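Local atomic coordinates of aldehyde dehydrogenase (Burkholderia vietnamiensis, PDB entry 5KF0), a protein that probably oxidises aldehydes to carboxylic acids with NAD(P)+ as hydride acceptor, and binds NADPH in this structure. Residues Arg107-Arg112 / Phe161-Asn166; Leu233-Ser238 / Leu256-Asn261; Leu320-Pro325 / Gly366-Ala371; Gly414-Val419 / Gly438-Asp443. All coordinates share one frame; numbering follows the deposited sequence.

Contact 1. Residues Arg107-Arg112 / Phe161-Asn166. With NDP (NADPH dihydro-nicotinamide-adenine-dinucleotide phosphate), chain E; ACT (acetate ion), chain H.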
# COMPACT_ATOMS: atom_id res chain seq x y z
N ARG A 107 -35.05 -6.61 6.44
CA ARG A 107 -34.12 -7.13 7.43
C ARG A 107 -32.72 -7.26 6.85
O ARG A 107 -31.72 -6.93 7.51
CB ARG A 107 -34.63 -8.48 7.95
CG ARG A 107 -35.86 -8.35 8.84
CD ARG A 107 -36.52 -9.70 9.10
NE ARG A 107 -37.70 -9.55 9.95
CZ ARG A 107 -38.73 -10.40 9.97
NH1 ARG A 107 -38.73 -11.46 9.18
NH2 ARG A 107 -39.75 -10.19 10.79
N GLY A 108 -32.63 -7.70 5.59
CA GLY A 108 -31.34 -7.80 4.93
C GLY A 108 -30.64 -6.46 4.81
O GLY A 108 -29.41 -6.38 4.94
N GLU A 109 -31.40 -5.39 4.56
CA GLU A 109 -30.77 -4.08 4.45
C GLU A 109 -30.30 -3.57 5.80
O GLU A 109 -29.27 -2.89 5.89
CB GLU A 109 -31.70 -3.06 3.79
CG GLU A 109 -31.00 -1.70 3.64
CD GLU A 109 -31.79 -0.64 2.91
OE1 GLU A 109 -32.79 -0.95 2.23
OE2 GLU A 109 -31.39 0.54 3.01
N VAL A 110 -31.04 -3.87 6.88
CA VAL A 110 -30.57 -3.47 8.20
C VAL A 110 -29.27 -4.19 8.53
O VAL A 110 -28.35 -3.61 9.12
CB VAL A 110 -31.66 -3.71 9.26
CG1 VAL A 110 -31.17 -3.26 10.65
CG2 VAL A 110 -32.93 -2.94 8.89
N THR A 111 -29.15 -5.47 8.15
CA THR A 111 -27.88 -6.16 8.33
C THR A 111 -26.76 -5.45 7.58
O THR A 111 -25.65 -5.30 8.09
CB THR A 111 -28.00 -7.61 7.87
OG1 THR A 111 -28.98 -8.28 8.67
CG2 THR A 111 -26.67 -8.34 7.98
N ARG A 112 -27.05 -4.97 6.37
CA ARG A 112 -26.06 -4.24 5.58
C ARG A 112 -25.70 -2.91 6.23
O ARG A 112 -24.53 -2.49 6.22
CB ARG A 112 -26.60 -3.99 4.17
CG ARG A 112 -26.78 -5.25 3.34
CD ARG A 112 -25.48 -5.69 2.70
NE ARG A 112 -24.93 -4.66 1.81
CZ ARG A 112 -25.39 -4.41 0.59
NH1 ARG A 112 -26.40 -5.12 0.10
NH2 ARG A 112 -24.84 -3.45 -0.15
N PHE A 161 -34.65 6.73 -2.43
CA PHE A 161 -35.71 6.09 -1.66
C PHE A 161 -35.49 4.60 -1.44
O PHE A 161 -36.09 4.04 -0.53
CB PHE A 161 -37.08 6.28 -2.34
CG PHE A 161 -37.37 5.26 -3.45
CD1 PHE A 161 -37.93 4.02 -3.15
CD2 PHE A 161 -37.07 5.56 -4.77
CE1 PHE A 161 -38.18 3.09 -4.17
CE2 PHE A 161 -37.32 4.65 -5.78
CZ PHE A 161 -37.88 3.42 -5.48
N ASN A 162 -34.69 3.93 -2.29
CA ASN A 162 -34.90 2.48 -2.38
C ASN A 162 -34.07 1.67 -1.40
O ASN A 162 -34.54 0.64 -0.90
CB ASN A 162 -34.65 1.99 -3.80
CG ASN A 162 -33.22 2.19 -4.25
OD1 ASN A 162 -32.62 3.23 -3.99
ND2 ASN A 162 -32.68 1.20 -4.94
N PHE A 163 -32.84 2.09 -1.10
CA PHE A 163 -32.04 1.50 -0.03
C PHE A 163 -31.72 2.65 0.92
O PHE A 163 -30.55 3.07 1.03
CB PHE A 163 -30.75 0.85 -0.54
CG PHE A 163 -30.91 -0.09 -1.72
CD1 PHE A 163 -32.04 -0.88 -1.88
CD2 PHE A 163 -29.91 -0.19 -2.66
CE1 PHE A 163 -32.16 -1.75 -2.97
CE2 PHE A 163 -30.01 -1.05 -3.75
CZ PHE A 163 -31.14 -1.82 -3.91
N PRO A 164 -32.72 3.19 1.60
CA PRO A 164 -32.50 4.46 2.32
C PRO A 164 -31.56 4.32 3.50
O PRO A 164 -30.83 5.27 3.81
CB PRO A 164 -33.90 4.88 2.76
CG PRO A 164 -34.66 3.59 2.87
CD PRO A 164 -34.11 2.70 1.78
N LEU A 165 -31.56 3.18 4.19
CA LEU A 165 -30.65 3.00 5.31
C LEU A 165 -29.22 2.83 4.82
O LEU A 165 -28.32 3.58 5.21
CB LEU A 165 -31.06 1.79 6.15
CG LEU A 165 -32.32 1.98 6.99
CD1 LEU A 165 -32.67 0.69 7.72
CD2 LEU A 165 -32.12 3.11 7.97
N ASN A 166 -28.99 1.84 3.95
CA ASN A 166 -27.60 1.52 3.63
C ASN A 166 -26.94 2.57 2.75
O ASN A 166 -25.73 2.80 2.88
CB ASN A 166 -27.51 0.16 2.96
CG ASN A 166 -26.09 -0.40 3.03
OD1 ASN A 166 -25.41 -0.28 4.06
ND2 ASN A 166 -25.63 -0.96 1.94
PA NDP E . -34.12 10.62 -7.43
O1A NDP E . -33.05 11.12 -8.35
O2A NDP E . -35.53 10.91 -7.97
O5B NDP E . -34.00 11.23 -5.97
C5B NDP E . -32.79 10.93 -5.23
C4B NDP E . -32.58 11.99 -4.19
O4B NDP E . -32.25 13.24 -4.84
C3B NDP E . -33.80 12.29 -3.31
O3B NDP E . -33.39 12.64 -1.99
C2B NDP E . -34.40 13.51 -4.01
O2B NDP E . -35.21 14.35 -3.16
C1B NDP E . -33.12 14.24 -4.35
N9A NDP E . -33.27 15.27 -5.37
C8A NDP E . -33.88 15.19 -6.59
N7A NDP E . -33.79 16.28 -7.31
C5A NDP E . -33.07 17.15 -6.50
C6A NDP E . -32.61 18.47 -6.69
N6A NDP E . -32.87 19.20 -7.78
N1A NDP E . -31.89 19.03 -5.69
C2A NDP E . -31.65 18.32 -4.59
N3A NDP E . -32.03 17.07 -4.30
C4A NDP E . -32.74 16.54 -5.30
O3 NDP E . -33.94 9.06 -7.22
PN NDP E . -34.80 7.96 -6.46
O1N NDP E . -34.98 8.35 -5.04
O2N NDP E . -36.06 7.75 -7.26
O5D NDP E . -33.91 6.65 -6.51
C5D NDP E . -33.76 5.79 -7.66
C4D NDP E . -32.51 6.17 -8.40
O4D NDP E . -31.36 6.06 -7.53
C3D NDP E . -32.24 5.26 -9.60
O3D NDP E . -31.80 5.98 -10.75
C2D NDP E . -31.16 4.33 -9.05
O2D NDP E . -30.34 3.67 -10.02
C1D NDP E . -30.37 5.28 -8.17
N1N NDP E . -29.61 4.49 -7.21
C2N NDP E . -28.23 4.50 -7.21
C3N NDP E . -27.50 3.67 -6.44
C7N NDP E . -26.02 3.74 -6.37
O7N NDP E . -25.47 3.45 -5.30
N7N NDP E . -25.33 4.04 -7.47
C4N NDP E . -28.18 2.60 -5.65
C5N NDP E . -29.63 2.90 -5.48
C6N NDP E . -30.26 3.74 -6.27
P2B NDP E . -36.81 14.06 -2.96
O1X NDP E . -37.12 12.75 -3.59
O2X NDP E . -36.99 14.15 -1.47
O3X NDP E . -37.54 15.21 -3.62
C ACT H . -26.46 -1.88 -3.25
O ACT H . -26.74 -3.06 -2.89
OXT ACT H . -26.06 -1.08 -2.37
CH3 ACT H . -26.57 -1.42 -4.67
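With CG anti to its backbone N (chi1 -178°) and the rest of the chain extended, Glu109 sends its carboxylate out from helix 103-123 to meet the backbone of Leu165 and Asn166. Its OE2 accepts a nearly straight hydrogen bond from Asn166 N at 2.9 Å (168°), using the lone pair turned away from OE1. Leu165 N, also 2.9 Å from OE2, adds only a weak bond. Glutamate suits this place because its length spans the gap, while its charge probably gains from these two backbone N-H groups; Lys101 pairs with OE1. Beside this polar link, Val110 CG2 and Leu165 CD1 pack at 3.8 Å. Asn166, its CG also anti to N (chi1 -162°), lays that carbon 3.8 Å from Arg112 CB and ND2 over one face of the guanidinium; Asp450 holds the two donors together, OD1 by a hydrogen bond to ND2 and OD2 by a salt bridge to Arg112 NE, and Thr116 binds Asn166 OD1. Phe161 N donates to O1N of the cofactor at 3.1 Å, and Asn162 ND2, bonded to Gln291 O, lies over the centre of the Phe163 ring. This Phe-Asn-Phe-Pro segment is an aldehyde dehydrogenase signature, whose asparagine in relatives lines the oxyanion hole.

Contact 2. Residues Leu233-Ser238 / Leu256-Asn261. With NDP (NADPH dihydro-nicotinamide-adenine-dinucleotide phosphate), chain E.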
# COMPACT_ATOMS: atom_id res chain seq x y z
N LEU A 233 -20.19 17.55 -2.52
CA LEU A 233 -21.54 17.04 -2.70
C LEU A 233 -21.42 15.58 -3.10
O LEU A 233 -20.75 15.27 -4.08
CB LEU A 233 -22.30 17.82 -3.78
CG LEU A 233 -23.56 17.12 -4.31
CD1 LEU A 233 -24.67 17.07 -3.26
CD2 LEU A 233 -24.07 17.81 -5.58
N SER A 234 -22.03 14.69 -2.32
CA SER A 234 -22.06 13.28 -2.68
C SER A 234 -23.52 12.89 -2.83
O SER A 234 -24.28 12.90 -1.85
CB SER A 234 -21.33 12.42 -1.64
OG SER A 234 -21.41 11.05 -1.99
N PHE A 235 -23.91 12.55 -4.06
CA PHE A 235 -25.29 12.36 -4.47
C PHE A 235 -25.49 10.92 -4.91
O PHE A 235 -24.73 10.41 -5.74
CB PHE A 235 -25.66 13.32 -5.61
CG PHE A 235 -27.00 13.01 -6.25
CD1 PHE A 235 -28.16 13.58 -5.76
CD2 PHE A 235 -27.08 12.13 -7.33
CE1 PHE A 235 -29.39 13.29 -6.34
CE2 PHE A 235 -28.31 11.83 -7.92
CZ PHE A 235 -29.47 12.41 -7.42
N THR A 236 -26.50 10.25 -4.34
CA THR A 236 -26.94 8.95 -4.82
C THR A 236 -28.40 9.06 -5.26
O THR A 236 -29.27 9.43 -4.45
CB THR A 236 -26.78 7.87 -3.73
OG1 THR A 236 -25.40 7.81 -3.33
CG2 THR A 236 -27.20 6.49 -4.28
N GLY A 237 -28.66 8.75 -6.52
CA GLY A 237 -29.99 8.93 -7.07
C GLY A 237 -29.97 8.75 -8.57
O GLY A 237 -29.06 8.12 -9.12
N SER A 238 -30.98 9.32 -9.24
CA SER A 238 -31.16 9.08 -10.66
C SER A 238 -30.12 9.82 -11.50
O SER A 238 -29.67 10.92 -11.13
CB SER A 238 -32.57 9.48 -11.11
OG SER A 238 -32.77 10.89 -11.02
N LEU A 256 -20.92 11.16 -7.69
CA LEU A 256 -22.24 10.75 -8.18
C LEU A 256 -22.35 9.23 -8.18
O LEU A 256 -21.50 8.54 -8.75
CB LEU A 256 -22.49 11.26 -9.60
CG LEU A 256 -22.44 12.77 -9.79
CD1 LEU A 256 -22.65 13.09 -11.27
CD2 LEU A 256 -23.51 13.48 -8.94
N GLU A 257 -23.41 8.71 -7.56
CA GLU A 257 -23.74 7.28 -7.57
C GLU A 257 -25.11 7.16 -8.23
O GLU A 257 -26.13 7.46 -7.60
CB GLU A 257 -23.75 6.71 -6.15
CG GLU A 257 -22.36 6.51 -5.55
CD GLU A 257 -21.69 5.25 -6.05
OE1 GLU A 257 -22.30 4.48 -6.83
OE2 GLU A 257 -20.51 5.04 -5.67
N LEU A 258 -25.15 6.71 -9.49
CA LEU A 258 -26.39 6.80 -10.26
C LEU A 258 -26.90 5.43 -10.67
O LEU A 258 -26.72 4.45 -9.94
CB LEU A 258 -26.16 7.72 -11.47
CG LEU A 258 -25.38 9.00 -11.11
CD1 LEU A 258 -24.98 9.76 -12.36
CD2 LEU A 258 -26.18 9.90 -10.16
N GLY A 259 -27.57 5.34 -11.82
CA GLY A 259 -28.30 4.13 -12.18
C GLY A 259 -27.86 3.48 -13.48
O GLY A 259 -26.85 3.90 -14.05
N GLY A 260 -28.60 2.48 -13.96
CA GLY A 260 -28.21 1.82 -15.20
C GLY A 260 -29.21 0.73 -15.55
O GLY A 260 -30.23 0.55 -14.88
N ASN A 261 -28.91 0.02 -16.64
CA ASN A 261 -29.73 -1.09 -17.12
C ASN A 261 -28.88 -2.36 -17.12
O ASN A 261 -28.54 -2.90 -18.19
CB ASN A 261 -30.33 -0.78 -18.53
CG ASN A 261 -29.25 -0.51 -19.58
OD1 ASN A 261 -28.09 -0.22 -19.27
ND2 ASN A 261 -29.64 -0.62 -20.85
PA NDP E . -34.12 10.62 -7.43
O1A NDP E . -33.05 11.12 -8.35
O2A NDP E . -35.53 10.91 -7.97
O5B NDP E . -34.00 11.23 -5.97
C5B NDP E . -32.79 10.93 -5.23
C4B NDP E . -32.58 11.99 -4.19
O4B NDP E . -32.25 13.24 -4.84
C3B NDP E . -33.80 12.29 -3.31
O3B NDP E . -33.39 12.64 -1.99
C2B NDP E . -34.40 13.51 -4.01
O2B NDP E . -35.21 14.35 -3.16
C1B NDP E . -33.12 14.24 -4.35
N9A NDP E . -33.27 15.27 -5.37
C8A NDP E . -33.88 15.19 -6.59
N7A NDP E . -33.79 16.28 -7.31
C5A NDP E . -33.07 17.15 -6.50
C6A NDP E . -32.61 18.47 -6.69
N6A NDP E . -32.87 19.20 -7.78
N1A NDP E . -31.89 19.03 -5.69
C2A NDP E . -31.65 18.32 -4.59
N3A NDP E . -32.03 17.07 -4.30
C4A NDP E . -32.74 16.54 -5.30
O3 NDP E . -33.94 9.06 -7.22
PN NDP E . -34.80 7.96 -6.46
O1N NDP E . -34.98 8.35 -5.04
O2N NDP E . -36.06 7.75 -7.26
O5D NDP E . -33.91 6.65 -6.51
C5D NDP E . -33.76 5.79 -7.66
C4D NDP E . -32.51 6.17 -8.40
O4D NDP E . -31.36 6.06 -7.53
C3D NDP E . -32.24 5.26 -9.60
O3D NDP E . -31.80 5.98 -10.75
C2D NDP E . -31.16 4.33 -9.05
O2D NDP E . -30.34 3.67 -10.02
C1D NDP E . -30.37 5.28 -8.17
N1N NDP E . -29.61 4.49 -7.21
C2N NDP E . -28.23 4.50 -7.21
C3N NDP E . -27.50 3.67 -6.44
C7N NDP E . -26.02 3.74 -6.37
O7N NDP E . -25.47 3.45 -5.30
N7N NDP E . -25.33 4.04 -7.47
C4N NDP E . -28.18 2.60 -5.65
C5N NDP E . -29.63 2.90 -5.48
C6N NDP E . -30.26 3.74 -6.27
P2B NDP E . -36.81 14.06 -2.96
O1X NDP E . -37.12 12.75 -3.59
O2X NDP E . -36.99 14.15 -1.47
O3X NDP E . -37.54 15.21 -3.62
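Phe235, Glu257 and Leu258 carry this contact between neighbouring parallel strands of the beta-alpha-beta crossover 232-236, 239-248, 253-257, part of the Rossmann-like, cofactor-binding sheet. The ladder holds Phe235 beside Leu256 and Thr236 beside Glu257: Glu257 N donates to Phe235 O at 2.8 Å, and Glu257 O receives Gly237 N at 3.0 Å, so both backbone groups of Glu257 are tied to the neighbouring strand.

Phe235 turns its CG anti to the backbone N (chi1 170°), which lays the ring between strand and helix, where Val241 and Leu245 touch it. Leu258 CD2 meets the ring edge in its plane, 3.6 Å from CE2, while Leu256 CD2 reaches Phe235 CB. A hydrophobic ring suits a place lined by these four side chains. Separately, its CE1 edge meets O4B of the adenosine ribose. Gly237 follows without a side chain, and a CB there would run into the ring.

On the other face of the sheet Glu257 and Thr236 lie side by side, Thr236 OG1 3.4 Å from Glu257 CB; that hydroxyl is bonded to Lys171, and the methyl CG2 packs against the nicotinamide ring. Glu257 starts the Glu-Leu-Gly-Gly sequence whose glutamate serves as a general base in many relatives; here its chain is bent at chi2 (-79°), folding the carboxylate back towards the cofactor. Gly259, again with no CB, leaves room for the nicotinamide ribose hydroxyl O2D. The carboxamide N7N is gripped twice, donating to Glu257 OE1 at 3.1 Å and to Leu258 O at 2.9 Å.

Contact 3. Residues Leu320-Pro325 / Gly366-Ala371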
# COMPACT_ATOMS: atom_id res chain seq x y z
N LEU A 320 -42.73 -16.51 -8.15
CA LEU A 320 -42.41 -15.49 -7.16
C LEU A 320 -43.69 -14.85 -6.61
O LEU A 320 -44.52 -14.35 -7.37
CB LEU A 320 -41.51 -14.41 -7.77
CG LEU A 320 -40.21 -14.93 -8.37
CD1 LEU A 320 -39.45 -13.78 -9.01
CD2 LEU A 320 -39.35 -15.61 -7.30
N LYS A 321 -43.80 -14.83 -5.29
CA LYS A 321 -45.00 -14.33 -4.62
C LYS A 321 -45.04 -12.80 -4.61
O LYS A 321 -44.08 -12.15 -4.17
CB LYS A 321 -45.05 -14.88 -3.20
N MET A 322 -46.15 -12.23 -5.06
CA MET A 322 -46.38 -10.79 -5.03
C MET A 322 -47.43 -10.45 -3.98
O MET A 322 -48.42 -11.17 -3.82
CB MET A 322 -46.85 -10.28 -6.41
CG MET A 322 -47.12 -8.79 -6.46
SD MET A 322 -47.68 -8.16 -8.07
CE MET A 322 -49.24 -9.03 -8.25
N GLY A 323 -47.21 -9.36 -3.24
CA GLY A 323 -48.26 -8.95 -2.31
C GLY A 323 -47.73 -8.02 -1.23
O GLY A 323 -46.78 -7.28 -1.45
N ASP A 324 -48.39 -8.10 -0.07
CA ASP A 324 -48.07 -7.26 1.08
C ASP A 324 -46.62 -7.46 1.49
O ASP A 324 -46.21 -8.60 1.77
CB ASP A 324 -49.01 -7.63 2.23
CG ASP A 324 -48.94 -6.66 3.41
OD1 ASP A 324 -47.95 -5.91 3.53
OD2 ASP A 324 -49.91 -6.65 4.21
N PRO A 325 -45.80 -6.40 1.55
CA PRO A 325 -44.40 -6.59 1.97
C PRO A 325 -44.26 -7.00 3.43
O PRO A 325 -43.20 -7.50 3.81
CB PRO A 325 -43.77 -5.21 1.70
CG PRO A 325 -44.92 -4.26 1.71
CD PRO A 325 -46.09 -5.01 1.14
N GLY A 366 -52.33 -1.04 -10.50
CA GLY A 366 -51.83 0.06 -9.69
C GLY A 366 -50.32 -0.06 -9.57
O GLY A 366 -49.62 -0.25 -10.57
N ALA A 367 -49.82 0.01 -8.34
CA ALA A 367 -48.39 -0.16 -8.11
C ALA A 367 -47.98 -1.62 -7.97
O ALA A 367 -46.79 -1.89 -7.80
CB ALA A 367 -47.95 0.62 -6.87
N MET A 368 -48.92 -2.57 -8.04
CA MET A 368 -48.58 -3.99 -7.96
C MET A 368 -48.26 -4.50 -9.37
O MET A 368 -49.16 -4.82 -10.15
CB MET A 368 -49.70 -4.79 -7.31
CG MET A 368 -50.04 -4.34 -5.89
SD MET A 368 -48.66 -4.25 -4.71
CE MET A 368 -48.02 -5.90 -4.75
N PHE A 369 -46.97 -4.57 -9.67
CA PHE A 369 -46.45 -5.00 -10.97
C PHE A 369 -45.84 -6.39 -10.78
O PHE A 369 -44.88 -6.54 -10.03
CB PHE A 369 -45.39 -3.98 -11.43
CG PHE A 369 -45.15 -3.93 -12.92
CD1 PHE A 369 -44.84 -5.06 -13.64
CD2 PHE A 369 -45.18 -2.69 -13.57
CE1 PHE A 369 -44.59 -4.99 -15.02
CE2 PHE A 369 -44.92 -2.61 -14.94
CZ PHE A 369 -44.64 -3.76 -15.66
N GLU A 370 -46.42 -7.40 -11.44
CA GLU A 370 -45.86 -8.72 -11.15
C GLU A 370 -44.50 -8.89 -11.83
O GLU A 370 -44.09 -8.16 -12.73
CB GLU A 370 -46.84 -9.82 -11.55
CG GLU A 370 -47.06 -10.03 -13.02
CD GLU A 370 -48.09 -11.12 -13.30
OE1 GLU A 370 -48.32 -11.97 -12.41
OE2 GLU A 370 -48.67 -11.12 -14.40
N ALA A 371 -43.75 -9.87 -11.30
CA ALA A 371 -42.48 -10.20 -11.92
C ALA A 371 -42.73 -10.61 -13.36
O ALA A 371 -43.55 -11.49 -13.64
CB ALA A 371 -41.79 -11.34 -11.15
O HOH W 1 -44.84 -11.73 -9.32
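Met322 lays its sulfur over one face of the flat peptide group joining Phe369 to Glu370, with SD 3.7 Å from Phe369 C and 3.6 Å from Glu370 CA. Phe369 directs its CB away from Met322, and its ring packs on helix 338-353. The contact thus sets the loop after helix 306-319 alongside the beginning of strand 368-375, which belongs to the large mixed sheet of the aldehyde dehydrogenase fold. The two backbones run in opposite directions, yet even the closest CA pair, Met322 CA and Glu370 CA, is 6.5 Å apart, too far for a beta ladder, and side chains fill the gap.

Methionine suits the role, being unbranched and flexible. Met322 keeps CG anti to its backbone N (chi1 180°) and stretches straight across, bending only at the last torsion. Met368 does the reverse, bending at chi2 and chi3, and this curl carries its methyl CE back to Met322 CG at 3.5 Å, a tight carbon contact. The same methyl lies 3.8 Å from Gly323 O. Gly323 has backbone angles at which a CB would press on the preceding carbonyl oxygen. At the other end Leu320 CD1 meets the small Ala371 CB at 4.0 Å, and Tyr286 of helix 274-286 touches both residues. Between these apolar patches a water links the backbones, accepting from Ala371 N at 2.9 Å and donating to Leu320 O at 3.3 Å.

Contact 4. Residues Gly414-Val419 / Gly438-Asp443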
# COMPACT_ATOMS: atom_id res chain seq x y z
N GLY A 414 -23.17 2.11 -17.25
CA GLY A 414 -22.03 1.26 -16.97
C GLY A 414 -21.77 1.10 -15.48
O GLY A 414 -20.70 1.48 -14.99
N LEU A 415 -22.73 0.53 -14.76
CA LEU A 415 -22.55 0.40 -13.31
C LEU A 415 -21.93 -0.95 -12.99
O LEU A 415 -20.74 -1.01 -12.66
CB LEU A 415 -23.89 0.63 -12.58
CG LEU A 415 -23.74 1.35 -11.23
CD1 LEU A 415 -25.10 1.74 -10.65
CD2 LEU A 415 -22.96 0.51 -10.23
N GLN A 416 -22.70 -2.04 -13.08
CA GLN A 416 -22.10 -3.38 -12.97
C GLN A 416 -22.69 -4.29 -14.05
O GLN A 416 -23.78 -4.04 -14.57
CB GLN A 416 -22.30 -3.99 -11.57
CG GLN A 416 -21.54 -3.15 -10.51
CD GLN A 416 -21.31 -3.80 -9.15
OE1 GLN A 416 -20.44 -3.35 -8.41
NE2 GLN A 416 -22.09 -4.82 -8.80
N ALA A 417 -21.94 -5.34 -14.36
CA ALA A 417 -22.39 -6.42 -15.23
C ALA A 417 -21.98 -7.74 -14.59
O ALA A 417 -21.03 -7.79 -13.81
CB ALA A 417 -21.76 -6.33 -16.64
N GLY A 418 -22.71 -8.81 -14.91
CA GLY A 418 -22.40 -10.13 -14.40
C GLY A 418 -22.17 -11.11 -15.54
O GLY A 418 -22.79 -11.01 -16.61
N VAL A 419 -21.28 -12.08 -15.31
CA VAL A 419 -20.97 -13.11 -16.30
C VAL A 419 -20.91 -14.45 -15.59
O VAL A 419 -20.01 -14.69 -14.78
CB VAL A 419 -19.65 -12.87 -17.04
CG1 VAL A 419 -19.50 -13.91 -18.16
CG2 VAL A 419 -19.57 -11.45 -17.61
N GLY A 438 -17.89 -2.34 -12.09
CA GLY A 438 -17.57 -3.65 -11.57
C GLY A 438 -18.14 -4.78 -12.41
O GLY A 438 -19.29 -4.71 -12.87
N VAL A 439 -17.34 -5.82 -12.60
CA VAL A 439 -17.70 -7.03 -13.34
C VAL A 439 -17.80 -8.15 -12.32
O VAL A 439 -16.84 -8.42 -11.59
CB VAL A 439 -16.65 -7.36 -14.41
CG1 VAL A 439 -16.97 -8.70 -15.07
CG2 VAL A 439 -16.57 -6.25 -15.47
N VAL A 440 -18.96 -8.81 -12.25
CA VAL A 440 -19.17 -9.91 -11.31
C VAL A 440 -19.11 -11.22 -12.07
O VAL A 440 -19.83 -11.40 -13.06
CB VAL A 440 -20.51 -9.76 -10.57
CG1 VAL A 440 -20.68 -10.88 -9.55
CG2 VAL A 440 -20.59 -8.39 -9.88
N ILE A 441 -18.25 -12.14 -11.62
CA ILE A 441 -18.06 -13.44 -12.28
C ILE A 441 -18.74 -14.50 -11.43
O ILE A 441 -18.44 -14.65 -10.24
CB ILE A 441 -16.57 -13.77 -12.47
CG1 ILE A 441 -15.87 -12.70 -13.32
CG2 ILE A 441 -16.42 -15.16 -13.12
CD1 ILE A 441 -16.43 -12.56 -14.74
N ASN A 442 -19.65 -15.25 -12.06
CA ASN A 442 -20.39 -16.36 -11.45
C ASN A 442 -21.45 -15.87 -10.45
O ASN A 442 -21.87 -16.62 -9.56
CB ASN A 442 -19.44 -17.38 -10.79
CG ASN A 442 -20.05 -18.76 -10.70
OD1 ASN A 442 -20.88 -19.14 -11.53
ND2 ASN A 442 -19.65 -19.52 -9.68
N ASP A 443 -21.90 -14.62 -10.60
CA ASP A 443 -23.10 -14.13 -9.93
C ASP A 443 -23.64 -12.96 -10.76
O ASP A 443 -23.00 -12.50 -11.71
CB ASP A 443 -22.84 -13.72 -8.48
CG ASP A 443 -24.11 -13.65 -7.63
OD1 ASP A 443 -24.02 -13.23 -6.47
OD2 ASP A 443 -25.21 -14.00 -8.13
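Backbone hydrogen bonds carry most of the pairing between the parallel strands Gln416-Val419 and Gly438-Ile441, which cross at -21°. Ala417 N donates to Gly438 O, Val440 N to Ala417 O at 2.8 Å, and Val419 N to Val440 O. Flanking residues add Gly438 N to Leu415 O and Asn442 N to Val419 O, the latter a bond of 175°. The positive phi of Asn442 turns the chain away there. Four of these carbonyl oxygens also receive CA-H...O contacts, such as Gly418 CA to Val440 O at 3.2 Å.

Apolar packing is slight: Ile441 CD1 touches Val419 CB at 4.0 Å, and beta-branched residues suit extended backbone. Glycine fits where side chains would collide, since a CB on Gly438 would crowd Gln416 OE1 and one on Gly418 would strike Asp443 O. Among polar groups, Gln416 NE2 is held by Pro445 O and Phe447 O, whereas Asp443 O is buried without a partner.

Helix 424-433 makes the crossover and touches Val419 and Ile441, while helix 401-409 meets Ala417 and Val419. Strand 416-420 also pairs with strand 263-266, and Gly438-Ile441 continue the sheet by a parallel ladder with a strand of the second subunit.

The contacts follow one another along the chain, each closing before the next opens. Contacts 1 and 2, with centres about 16 Å apart, both touch the NADPH, contact 2 lying in the cofactor-binding sheet and contact 1 joining helix 103-123 to the loop that leads into helix 164-178. Contacts 3 and 4 reach the other, larger sheet, though their centres are about 27 Å apart: contact 4 continues it towards a neighbouring subunit, while contact 3 is peripheral. Contacts 2 and 4 touch where Leu258 O lies 3.2 Å from Leu415 CD1. The nicotinamide end of the cofactor thus lies near the loops where the two sheets come close, consistent with the cleft of aldehyde dehydrogenases.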